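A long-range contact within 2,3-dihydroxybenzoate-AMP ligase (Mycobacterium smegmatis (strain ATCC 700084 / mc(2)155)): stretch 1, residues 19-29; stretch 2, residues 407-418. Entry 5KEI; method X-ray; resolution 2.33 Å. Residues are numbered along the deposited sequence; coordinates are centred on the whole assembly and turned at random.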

# COMPACT_ATOMS: atom_id res chain seq x y z
N SER A 19 7.19 -22.66 -5.57
CA SER A 19 6.45 -21.46 -5.19
C SER A 19 5.58 -21.59 -3.94
O SER A 19 4.46 -22.10 -3.94
CB SER A 19 5.59 -20.98 -6.36
OG SER A 19 6.40 -20.26 -7.27
N SER A 20 6.17 -21.08 -2.86
CA SER A 20 5.47 -20.70 -1.66
C SER A 20 4.71 -19.41 -1.89
O SER A 20 4.20 -18.82 -0.94
CB SER A 20 6.47 -20.51 -0.53
OG SER A 20 7.57 -19.76 -1.02
N LEU A 21 4.69 -18.96 -3.15
CA LEU A 21 3.88 -17.81 -3.51
C LEU A 21 2.44 -18.10 -3.12
O LEU A 21 1.79 -17.27 -2.51
CB LEU A 21 3.97 -17.49 -5.01
CG LEU A 21 2.96 -16.45 -5.50
CD1 LEU A 21 3.07 -15.17 -4.70
CD2 LEU A 21 3.08 -16.14 -7.00
N LEU A 22 1.97 -19.30 -3.44
CA LEU A 22 0.59 -19.70 -3.13
C LEU A 22 0.41 -19.97 -1.64
O LEU A 22 -0.69 -19.82 -1.10
CB LEU A 22 0.19 -20.93 -3.95
CG LEU A 22 0.03 -20.60 -5.44
CD1 LEU A 22 -0.60 -21.75 -6.22
CD2 LEU A 22 -0.78 -19.30 -5.63
N ALA A 23 1.51 -20.33 -0.98
CA ALA A 23 1.47 -20.65 0.44
C ALA A 23 1.14 -19.44 1.32
O ALA A 23 0.51 -19.59 2.37
CB ALA A 23 2.80 -21.27 0.88
N GLY A 24 1.58 -18.26 0.89
CA GLY A 24 1.37 -17.04 1.65
C GLY A 24 0.13 -16.28 1.25
O GLY A 24 -0.24 -15.28 1.88
N PHE A 25 -0.53 -16.77 0.20
CA PHE A 25 -1.62 -16.06 -0.46
C PHE A 25 -3.00 -16.57 -0.05
O PHE A 25 -3.27 -17.77 -0.03
CB PHE A 25 -1.43 -16.16 -1.98
CG PHE A 25 -2.45 -15.40 -2.77
CD1 PHE A 25 -2.63 -14.04 -2.56
CD2 PHE A 25 -3.24 -16.04 -3.71
CE1 PHE A 25 -3.58 -13.32 -3.30
CE2 PHE A 25 -4.19 -15.33 -4.45
CZ PHE A 25 -4.36 -13.96 -4.23
N THR A 26 -3.88 -15.64 0.32
CA THR A 26 -5.27 -15.95 0.57
C THR A 26 -6.07 -15.51 -0.66
O THR A 26 -6.25 -14.33 -0.87
CB THR A 26 -5.82 -15.23 1.82
OG1 THR A 26 -4.96 -15.48 2.94
CG2 THR A 26 -7.23 -15.70 2.12
N PRO A 27 -6.51 -16.47 -1.48
CA PRO A 27 -7.14 -16.10 -2.75
C PRO A 27 -8.51 -15.49 -2.59
O PRO A 27 -9.10 -15.59 -1.53
CB PRO A 27 -7.23 -17.45 -3.49
CG PRO A 27 -7.15 -18.50 -2.45
CD PRO A 27 -6.31 -17.92 -1.33
N PHE A 28 -9.00 -14.84 -3.64
CA PHE A 28 -10.41 -14.45 -3.69
C PHE A 28 -11.26 -15.70 -3.76
O PHE A 28 -10.95 -16.62 -4.50
CB PHE A 28 -10.69 -13.55 -4.89
CG PHE A 28 -10.20 -12.16 -4.73
CD1 PHE A 28 -11.09 -11.14 -4.42
CD2 PHE A 28 -8.85 -11.86 -4.87
CE1 PHE A 28 -10.65 -9.85 -4.27
CE2 PHE A 28 -8.40 -10.57 -4.72
CZ PHE A 28 -9.30 -9.55 -4.42
N PRO A 29 -12.35 -15.73 -2.99
CA PRO A 29 -13.28 -16.87 -3.12
C PRO A 29 -13.80 -17.00 -4.56
O PRO A 29 -14.12 -16.01 -5.21
CB PRO A 29 -14.41 -16.51 -2.15
CG PRO A 29 -13.79 -15.51 -1.19
CD PRO A 29 -12.82 -14.73 -2.03
N ARG A 407 -14.76 -4.83 1.59
CA ARG A 407 -14.55 -6.01 0.78
C ARG A 407 -14.95 -5.65 -0.65
O ARG A 407 -15.93 -4.93 -0.84
CB ARG A 407 -15.37 -7.18 1.31
CG ARG A 407 -15.01 -8.52 0.74
CD ARG A 407 -15.93 -9.58 1.30
NE ARG A 407 -17.32 -9.41 0.85
CZ ARG A 407 -18.34 -10.10 1.35
NH1 ARG A 407 -18.13 -10.99 2.31
NH2 ARG A 407 -19.57 -9.90 0.90
N GLY A 408 -14.19 -6.12 -1.63
CA GLY A 408 -14.51 -5.84 -3.02
C GLY A 408 -13.51 -6.37 -4.03
O GLY A 408 -12.56 -7.08 -3.68
N PRO A 409 -13.71 -6.00 -5.30
CA PRO A 409 -13.00 -6.58 -6.44
C PRO A 409 -11.48 -6.32 -6.48
O PRO A 409 -10.80 -6.87 -7.36
CB PRO A 409 -13.69 -5.93 -7.65
CG PRO A 409 -14.30 -4.66 -7.10
CD PRO A 409 -14.70 -4.99 -5.70
N TYR A 410 -10.95 -5.51 -5.57
CA TYR A 410 -9.51 -5.29 -5.54
C TYR A 410 -9.00 -5.11 -4.10
O TYR A 410 -7.91 -4.58 -3.89
CB TYR A 410 -9.12 -4.08 -6.42
CG TYR A 410 -9.89 -2.83 -6.07
CD1 TYR A 410 -9.38 -1.93 -5.16
CD2 TYR A 410 -11.14 -2.57 -6.62
CE1 TYR A 410 -10.07 -0.81 -4.80
CE2 TYR A 410 -11.85 -1.43 -6.27
CZ TYR A 410 -11.31 -0.56 -5.35
OH TYR A 410 -11.96 0.57 -4.97
N THR A 411 -9.79 -5.56 -3.12
CA THR A 411 -9.41 -5.50 -1.71
C THR A 411 -8.91 -6.87 -1.23
O THR A 411 -9.56 -7.89 -1.47
CB THR A 411 -10.59 -5.02 -0.82
OG1 THR A 411 -10.86 -3.64 -1.10
CG2 THR A 411 -10.25 -5.17 0.67
N LEU A 412 -7.77 -6.89 -0.56
CA LEU A 412 -7.12 -8.15 -0.21
C LEU A 412 -7.94 -8.99 0.77
O LEU A 412 -8.77 -8.47 1.51
CB LEU A 412 -5.73 -7.89 0.38
CG LEU A 412 -5.62 -7.71 1.89
CD1 LEU A 412 -4.15 -7.64 2.28
CD2 LEU A 412 -6.35 -6.47 2.35
N ASN A 413 -7.71 -10.29 0.73
CA ASN A 413 -8.42 -11.24 1.57
C ASN A 413 -7.51 -11.78 2.68
O ASN A 413 -7.94 -12.51 3.56
CB ASN A 413 -8.97 -12.37 0.71
CG ASN A 413 -9.83 -11.85 -0.41
OD1 ASN A 413 -11.00 -11.53 -0.19
ND2 ASN A 413 -9.26 -11.72 -1.61
N GLY A 414 -6.24 -11.38 2.61
CA GLY A 414 -5.29 -11.57 3.68
C GLY A 414 -3.97 -10.94 3.31
O GLY A 414 -3.65 -10.78 2.14
N TYR A 415 -3.18 -10.55 4.31
CA TYR A 415 -1.81 -10.14 4.07
C TYR A 415 -0.99 -11.35 3.63
O TYR A 415 -1.39 -12.50 3.83
CB TYR A 415 -1.21 -9.52 5.32
CG TYR A 415 -1.81 -8.18 5.66
CD1 TYR A 415 -2.68 -8.04 6.73
CD2 TYR A 415 -1.51 -7.05 4.90
CE1 TYR A 415 -3.23 -6.83 7.04
CE2 TYR A 415 -2.06 -5.82 5.21
CZ TYR A 415 -2.92 -5.72 6.29
OH TYR A 415 -3.49 -4.52 6.64
N PHE A 416 0.16 -11.09 3.01
CA PHE A 416 0.98 -12.18 2.48
C PHE A 416 1.83 -12.83 3.57
O PHE A 416 2.57 -12.14 4.27
CB PHE A 416 1.88 -11.69 1.36
CG PHE A 416 2.64 -12.78 0.68
CD1 PHE A 416 2.06 -13.53 -0.34
CD2 PHE A 416 3.94 -13.09 1.07
CE1 PHE A 416 2.76 -14.54 -0.97
CE2 PHE A 416 4.64 -14.10 0.44
CZ PHE A 416 4.05 -14.83 -0.58
N ASN A 417 1.71 -14.14 3.71
CA ASN A 417 2.53 -14.88 4.66
C ASN A 417 2.48 -14.24 6.05
O ASN A 417 3.50 -13.84 6.60
CB ASN A 417 3.97 -14.95 4.16
CG ASN A 417 4.82 -15.94 4.92
OD1 ASN A 417 4.30 -16.83 5.58
ND2 ASN A 417 6.12 -15.80 4.81
N ALA A 418 1.27 -14.10 6.58
CA ALA A 418 1.07 -13.38 7.83
C ALA A 418 -0.18 -13.89 8.53
O ALA A 418 -1.11 -13.12 8.80
CB ALA A 418 0.98 -11.87 7.58
O HOH W 1 -2.64 -12.98 1.04

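Two stretches of one chain, with touching residues at least 380 apart in sequence, pack against each other and bury 523 Å² in all. Asn 413, Phe 28, Phe 416, Gly 24 and Thr 26 account for most of the covered area; one direct hydrogen bond and one bridging water join the stretches. The hydrogen bond joins main chain to main chain: Asn 417 N donates to Gly 24 O at 2.9 Å, and its N-H...O angle of 169° is close to linear. The same carbonyl takes a CA-H...O contact from the preceding residue, Phe 416 CA to Gly 24 O at 3.4 Å with 148° at the hydrogen, so one oxygen meets two successive residues of the other stretch. The chains come very near here, Gly 24 CA lying 3.9 Å from Asn 417 CA, and glycine makes this possible: an ideal CB on Gly 24 would sit 2.9 Å from Phe 416 CZ, a clash, and 3.1 Å from Asn 417 N.

Further along, water 1 bridges the two backbones. It accepts from Thr 26 N at 3.0 Å and donates to Gly 414 O at 2.7 Å, linking residues whose CA atoms, Thr 26 CA and Gly 414 CA, are 5.4 Å apart. Gly 414 too has no room for a side chain, since an ideal CB would fall 2.6 Å from Thr 26 OG1.

Of the aromatic contacts, the Phe 416 ring lies beneath Gly 24: Gly 24 CA stands over its face, 4.1 Å from the ring centroid and 19° off the normal, a CH-pi arrangement. Leu 21 meets the same ring twice, with Leu 21 O at the edge, 3.3 Å from Phe 416 CE1, and with the apolar contact of Leu 21 CD1 to Phe 416 CE1 at 3.8 Å. The CA-to-CB bond of Leu 21 points away from the second stretch, but the t, p rotamer brings the end of the side chain back to it.

Phe 28 reaches in the opposite sense, from the first stretch into the second. Asn 413 ND2 lies over one face of its ring, 3.3 Å from Phe 28 CG, while Gly 408 O approaches the edge at 3.4 Å from Phe 28 CE1. Thr 411 O is 3.4 Å from Phe 28 CZ. The Gly 408-Thr 411 turn that borders the ring is held by its own bond, Thr 411 N to Gly 408 O at 3.2 Å.

Van der Waals packing completes the contact: Thr 26 CG2 lies 3.6 Å from Asn 413 O and 4.0 Å from Asn 413 CB.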